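Local coordinates for protein leucine aminopeptidase (Parabacteroides distasonis, PDB 3TC8) that binds zinc and is probably an exopeptidase of peptidase family M28, releasing residues from the amino ends of peptides, at residues Y66-I71 against T179-K184; V35-R40 against K48-Y53. All coordinates share one frame; numbering follows the deposited sequence.

Contact 1. Residues Y66-I71 against T179-K184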
loop_
_atom_site.group_PDB
_atom_site.type_symbol
_atom_site.label_atom_id
_atom_site.label_comp_id
_atom_site.label_asym_id
_atom_site.label_seq_id
_atom_site.Cartn_x
_atom_site.Cartn_y
_atom_site.Cartn_z
ATOM N N TYR A 66 14.675 -7.554 -4.320
ATOM C CA TYR A 66 14.987 -6.897 -5.583
ATOM C C TYR A 66 14.691 -5.425 -5.459
ATOM O O TYR A 66 13.648 -5.067 -4.964
ATOM C CB TYR A 66 14.091 -7.450 -6.705
ATOM C CG TYR A 66 14.004 -8.898 -6.907
ATOM C CD1 TYR A 66 13.248 -9.687 -6.069
ATOM C CD2 TYR A 66 14.581 -9.497 -7.999
ATOM C CE1 TYR A 66 13.088 -11.035 -6.259
ATOM C CE2 TYR A 66 14.457 -10.866 -8.216
ATOM C CZ TYR A 66 13.687 -11.622 -7.350
ATOM O OH TYR A 66 13.566 -12.986 -7.544
ATOM N N GLN A 67 15.614 -4.580 -5.864
ATOM C CA GLN A 67 15.404 -3.147 -5.874
ATOM C C GLN A 67 15.353 -2.679 -7.309
ATOM O O GLN A 67 16.383 -2.673 -7.978
ATOM C CB GLN A 67 16.468 -2.418 -5.048
ATOM C CG GLN A 67 16.451 -2.868 -3.577
ATOM C CD GLN A 67 17.443 -2.096 -2.731
ATOM O OE1 GLN A 67 17.383 -0.899 -2.680
ATOM N NE2 GLN A 67 18.344 -2.777 -2.090
ATOM N N GLN A 68 14.183 -2.369 -7.799
ATOM C CA GLN A 68 13.996 -2.030 -9.180
ATOM C C GLN A 68 14.079 -0.514 -9.326
ATOM O O GLN A 68 13.179 0.162 -8.910
ATOM C CB GLN A 68 12.652 -2.571 -9.617
ATOM C CG GLN A 68 12.249 -2.169 -11.000
ATOM C CD GLN A 68 10.905 -2.821 -11.371
ATOM O OE1 GLN A 68 9.888 -2.487 -10.839
ATOM N NE2 GLN A 68 10.968 -3.777 -12.316
ATOM N N GLU A 69 15.182 -0.035 -9.867
ATOM C CA GLU A 69 15.369 1.390 -10.015
ATOM C C GLU A 69 15.053 1.815 -11.436
ATOM O O GLU A 69 15.504 1.178 -12.366
ATOM C CB GLU A 69 16.794 1.769 -9.639
ATOM C CG GLU A 69 17.055 1.480 -8.174
ATOM C CD GLU A 69 18.426 1.769 -7.731
ATOM O OE1 GLU A 69 19.323 0.961 -8.057
ATOM O OE2 GLU A 69 18.605 2.762 -7.014
ATOM N N ALA A 70 14.326 2.906 -11.601
ATOM C CA ALA A 70 13.959 3.394 -12.913
ATOM C C ALA A 70 13.732 4.884 -12.821
ATOM O O ALA A 70 13.236 5.383 -11.810
ATOM C CB ALA A 70 12.690 2.729 -13.411
ATOM N N ILE A 71 14.056 5.606 -13.889
ATOM C CA ILE A 71 13.712 7.017 -13.983
ATOM C C ILE A 71 12.321 7.143 -14.589
ATOM O O ILE A 71 12.110 6.739 -15.752
ATOM C CB ILE A 71 14.758 7.796 -14.800
ATOM C CG1 ILE A 71 16.166 7.452 -14.325
ATOM C CG2 ILE A 71 14.500 9.299 -14.690
ATOM C CD1 ILE A 71 16.380 7.932 -12.897
ATOM N N THR A 179 4.141 1.353 -10.139
ATOM C CA THR A 179 3.389 0.172 -10.483
ATOM C C THR A 179 3.259 0.037 -11.986
ATOM O O THR A 179 3.383 -1.059 -12.538
ATOM C CB THR A 179 1.973 0.159 -9.852
ATOM O OG1 THR A 179 2.132 0.358 -8.448
ATOM C CG2 THR A 179 1.297 -1.174 -10.084
ATOM N N GLN A 180 3.021 1.154 -12.680
ATOM C CA GLN A 180 2.957 1.096 -14.125
ATOM C C GLN A 180 4.246 0.532 -14.710
ATOM O O GLN A 180 4.229 -0.241 -15.669
ATOM C CB GLN A 180 2.619 2.464 -14.721
ATOM C CG GLN A 180 1.151 2.911 -14.449
ATOM C CD GLN A 180 0.885 4.250 -15.060
ATOM O OE1 GLN A 180 0.936 4.376 -16.297
ATOM N NE2 GLN A 180 0.682 5.268 -14.262
ATOM N N PHE A 181 5.406 1.002 -14.215
ATOM C CA PHE A 181 6.675 0.545 -14.705
ATOM C C PHE A 181 6.844 -0.949 -14.440
ATOM O O PHE A 181 7.209 -1.703 -15.334
ATOM C CB PHE A 181 7.809 1.319 -14.065
ATOM C CG PHE A 181 9.159 0.853 -14.580
ATOM C CD1 PHE A 181 9.648 1.365 -15.752
ATOM C CD2 PHE A 181 9.872 -0.130 -13.918
ATOM C CE1 PHE A 181 10.835 0.891 -16.278
ATOM C CE2 PHE A 181 11.099 -0.594 -14.455
ATOM C CZ PHE A 181 11.539 -0.095 -15.634
ATOM N N TRP A 182 6.588 -1.380 -13.203
ATOM C CA TRP A 182 6.774 -2.762 -12.816
ATOM C C TRP A 182 5.860 -3.701 -13.608
ATOM O O TRP A 182 6.257 -4.785 -14.003
ATOM C CB TRP A 182 6.499 -2.891 -11.316
ATOM C CG TRP A 182 6.520 -4.319 -10.833
ATOM C CD1 TRP A 182 7.601 -5.068 -10.447
ATOM C CD2 TRP A 182 5.370 -5.177 -10.737
ATOM N NE1 TRP A 182 7.173 -6.324 -10.116
ATOM C CE2 TRP A 182 5.812 -6.430 -10.283
ATOM C CE3 TRP A 182 4.014 -4.986 -10.930
ATOM C CZ2 TRP A 182 4.928 -7.480 -10.035
ATOM C CZ3 TRP A 182 3.128 -6.044 -10.705
ATOM C CH2 TRP A 182 3.592 -7.265 -10.265
ATOM N N ALA A 183 4.622 -3.275 -13.813
ATOM C CA ALA A 183 3.657 -4.165 -14.444
ATOM C C ALA A 183 4.092 -4.493 -15.877
ATOM O O ALA A 183 3.804 -5.572 -16.385
ATOM C CB ALA A 183 2.265 -3.596 -14.393
ATOM N N LYS A 184 4.756 -3.538 -16.525
ATOM C CA LYS A 184 5.287 -3.731 -17.849
ATOM C C LYS A 184 6.653 -4.406 -17.829
ATOM O O LYS A 184 6.991 -5.075 -18.775
ATOM C CB LYS A 184 5.397 -2.346 -18.531
ATOM C CG LYS A 184 5.971 -2.334 -19.906
ATOM C CD LYS A 184 6.016 -0.915 -20.512
ATOM C CE LYS A 184 6.715 -0.880 -21.847
ATOM N NZ LYS A 184 6.229 -1.904 -22.754
#
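Ala70 lays its methyl on the ring of Phe181, where strand 64-73, an outermost strand of the mixed sheet, meets helix 177-184. This is the tightly packed part. Ala70 CB stands 3.7 Å from the centroid of the Phe181 ring and 9° off its normal, a CH-pi contact over the face. Gln68 comes to the same ring at its edge. Its CD lies 3.8 Å from Phe181 CE2, near the ring plane, and the amide stands almost upright to the ring at 87°. The side chain of Gln68 is extended, with CG trans to the backbone N (chi1 174°), and this carries the amide across to the helix. There Gln68 OE1 lies at the edge of the Trp182 ring, 3.5 Å from Trp182 CD1, and is also 3.4 Å from Trp182 CB. The segment axes are 10.1 Å apart at closest approach, and side chains make the contact. The other side of the strand is looser: Glu69 and Ile71 point away from the helix and are exposed. The Gln68 amide is satisfied at both ends, NE2 by Asn185 O and OE1 by Asn84 ND2. Trp182 NE1 bonds to His187 ND1. The chemistry is mixed: apolar and CH-pi contact joins strand to helix, while the glutamine amide, set at the edges of two aromatic rings, is probably kept from flipping by its bonds to Asn185 and Asn84.

Contact 2. Residues V35-R40 against K48-Y53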
loop_
_atom_site.group_PDB
_atom_site.type_symbol
_atom_site.label_atom_id
_atom_site.label_comp_id
_atom_site.label_asym_id
_atom_site.label_seq_id
_atom_site.Cartn_x
_atom_site.Cartn_y
_atom_site.Cartn_z
ATOM N N VAL A 35 8.016 7.626 8.845
ATOM C CA VAL A 35 7.699 9.033 8.984
ATOM C C VAL A 35 8.907 9.803 9.538
ATOM O O VAL A 35 9.110 10.965 9.205
ATOM C CB VAL A 35 6.405 9.218 9.809
ATOM C CG1 VAL A 35 6.186 10.688 10.151
ATOM C CG2 VAL A 35 5.217 8.664 9.003
ATOM N N ALA A 36 9.669 9.158 10.413
ATOM C CA ALA A 36 10.829 9.789 11.044
ATOM C C ALA A 36 11.862 10.264 10.048
ATOM O O ALA A 36 12.632 11.167 10.370
ATOM C CB ALA A 36 11.398 8.858 12.085
ATOM N N PHE A 37 11.939 9.660 8.856
ATOM C CA PHE A 37 12.884 10.106 7.858
ATOM C C PHE A 37 12.571 11.482 7.314
ATOM O O PHE A 37 13.450 12.134 6.736
ATOM C CB PHE A 37 12.972 9.119 6.703
ATOM C CG PHE A 37 13.648 7.820 7.039
ATOM C CD1 PHE A 37 15.021 7.745 7.160
ATOM C CD2 PHE A 37 12.923 6.678 7.291
ATOM C CE1 PHE A 37 15.658 6.556 7.498
ATOM C CE2 PHE A 37 13.562 5.487 7.641
ATOM C CZ PHE A 37 14.923 5.441 7.746
ATOM N N GLY A 38 11.329 11.923 7.432
ATOM C CA GLY A 38 10.827 13.050 6.695
ATOM C C GLY A 38 9.990 12.536 5.513
ATOM O O GLY A 38 10.004 11.346 5.235
ATOM N N PRO A 39 9.309 13.422 4.816
ATOM C CA PRO A 39 8.466 12.946 3.685
ATOM C C PRO A 39 9.305 12.187 2.642
ATOM O O PRO A 39 10.358 12.663 2.214
ATOM C CB PRO A 39 7.893 14.262 3.143
ATOM C CG PRO A 39 7.739 15.117 4.377
ATOM C CD PRO A 39 9.021 14.829 5.153
ATOM N N ARG A 40 8.818 11.020 2.237
ATOM C CA ARG A 40 9.532 10.186 1.273
ATOM C C ARG A 40 9.198 10.632 -0.161
ATOM O O ARG A 40 8.573 9.928 -0.950
ATOM C CB ARG A 40 9.187 8.716 1.493
ATOM C CG ARG A 40 9.935 8.036 2.654
ATOM C CD ARG A 40 9.496 8.413 4.055
ATOM N NE ARG A 40 8.110 7.981 4.270
ATOM C CZ ARG A 40 7.167 8.707 4.877
ATOM N NH1 ARG A 40 7.405 9.903 5.398
ATOM N NH2 ARG A 40 5.936 8.223 4.957
ATOM N N LYS A 48 15.652 8.349 -0.249
ATOM C CA LYS A 48 16.724 7.406 -0.415
ATOM C C LYS A 48 17.020 6.655 0.895
ATOM O O LYS A 48 17.244 5.437 0.901
ATOM C CB LYS A 48 17.913 8.123 -1.031
ATOM C CG LYS A 48 17.566 8.564 -2.463
ATOM C CD LYS A 48 18.646 9.399 -3.127
ATOM C CE LYS A 48 18.107 10.102 -4.384
ATOM N NZ LYS A 48 17.569 9.161 -5.395
ATOM N N ALA A 49 17.005 7.377 2.013
ATOM C CA ALA A 49 17.283 6.768 3.310
ATOM C C ALA A 49 16.180 5.785 3.698
ATOM O O ALA A 49 16.466 4.651 4.163
ATOM C CB ALA A 49 17.451 7.842 4.380
ATOM N N CYS A 50 14.932 6.143 3.505
ATOM C CA CYS A 50 13.845 5.252 3.848
ATOM C C CYS A 50 13.807 4.020 2.964
ATOM O O CYS A 50 13.612 2.919 3.450
ATOM C CB CYS A 50 12.528 6.009 3.795
ATOM S SG CYS A 50 11.126 5.031 4.411
ATOM N N GLY A 51 14.078 4.174 1.687
ATOM C CA GLY A 51 14.121 3.025 0.817
ATOM C C GLY A 51 15.173 2.034 1.224
ATOM O O GLY A 51 14.978 0.828 1.214
ATOM N N ASP A 52 16.345 2.558 1.584
ATOM C CA ASP A 52 17.401 1.687 2.087
ATOM C C ASP A 52 16.987 0.917 3.344
ATOM O O ASP A 52 17.264 -0.274 3.486
ATOM C CB ASP A 52 18.685 2.480 2.386
ATOM C CG ASP A 52 19.417 3.001 1.167
ATOM O OD1 ASP A 52 19.010 2.754 0.031
ATOM O OD2 ASP A 52 20.461 3.653 1.401
ATOM N N TYR A 53 16.298 1.602 4.247
ATOM C CA TYR A 53 15.760 0.997 5.456
ATOM C C TYR A 53 14.731 -0.095 5.147
ATOM O O TYR A 53 14.806 -1.194 5.699
ATOM C CB TYR A 53 15.152 2.108 6.317
ATOM C CG TYR A 53 14.371 1.577 7.501
ATOM C CD1 TYR A 53 14.987 1.071 8.621
ATOM C CD2 TYR A 53 13.006 1.526 7.449
ATOM C CE1 TYR A 53 14.274 0.537 9.674
ATOM C CE2 TYR A 53 12.235 0.968 8.510
ATOM C CZ TYR A 53 12.919 0.426 9.597
ATOM O OH TYR A 53 12.233 -0.120 10.650
#
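Phe37 packs against Ala49, Cys50 and Tyr53 where helix 24-36 and helix 45-60, joined by a short connection, pack together in the M28-type zinc peptidase. After helix 24-36 the chain turns through Gly38 and Pro39, and helix 45-60 comes back under the ring. Gly38 makes its part of the turn with positive phi.

The aromatic contacts come first. Cys50 CA sits over the centre of the Phe37 ring, 3.8 Å from its centroid and 12° off the normal, a CH-pi contact. Cys50 SG is set obliquely to the same ring, 4.6 Å from its centroid, as a sulfur-aromatic contact. The rings of Phe37 and Tyr53 also meet obliquely, with planes at 49°.

Apolar contacts complete the fit. Phe37 CD1 touches Ala49 CB at 3.7 Å, and Phe37 CZ touches Tyr53 CB at 3.6 Å. The ring is thus met along its length by three residues of one helix. Replacing Phe37 with an alanine takes away the ring that covers Cys50 CA, which is likely to open a gap there and leave Ala49 and Tyr53 without their apolar partner. Arg40 packs by its aliphatic part: Arg40 CG lies 3.5 Å from Cys50 CB. Its chain bends at chi2 and chi3, folding the guanidinium back toward its own turn.

Polar bonds lie around this core. The backbone N of Arg40 bonds to Ser105 OG. At the side-chain ends, Tyr53 OH pairs with Asn33 ND2, and Arg40 NH1 reaches Asp123 O. Within the turn, Arg40 NH1 also donates to Gly38 O at 3.0 Å, nearly straight at 171°, from above the carbonyl plane.

In the fold
Contacts 1 and 2 follow one another along the chain: contact 2 comes wholly before contact 1 in the sequence, and helix 45-60 leads into strand 64-73. Their centres are 19 Å apart. Their nearest atoms are about 5 Å apart and do not touch. Arg83, on the neighbouring strand 79-89, links the two regions: it forms a salt bridge with Asp52 and a hydrogen bond with Gln67. Contact 2 is nearer the metal. The side chain of Arg40 is about 8 Å from that of the zinc ligand Asp127 and about 11 Å from the zinc ion. Contact 1 lies away from the zinc site, and its strand is an outermost strand of the sheet.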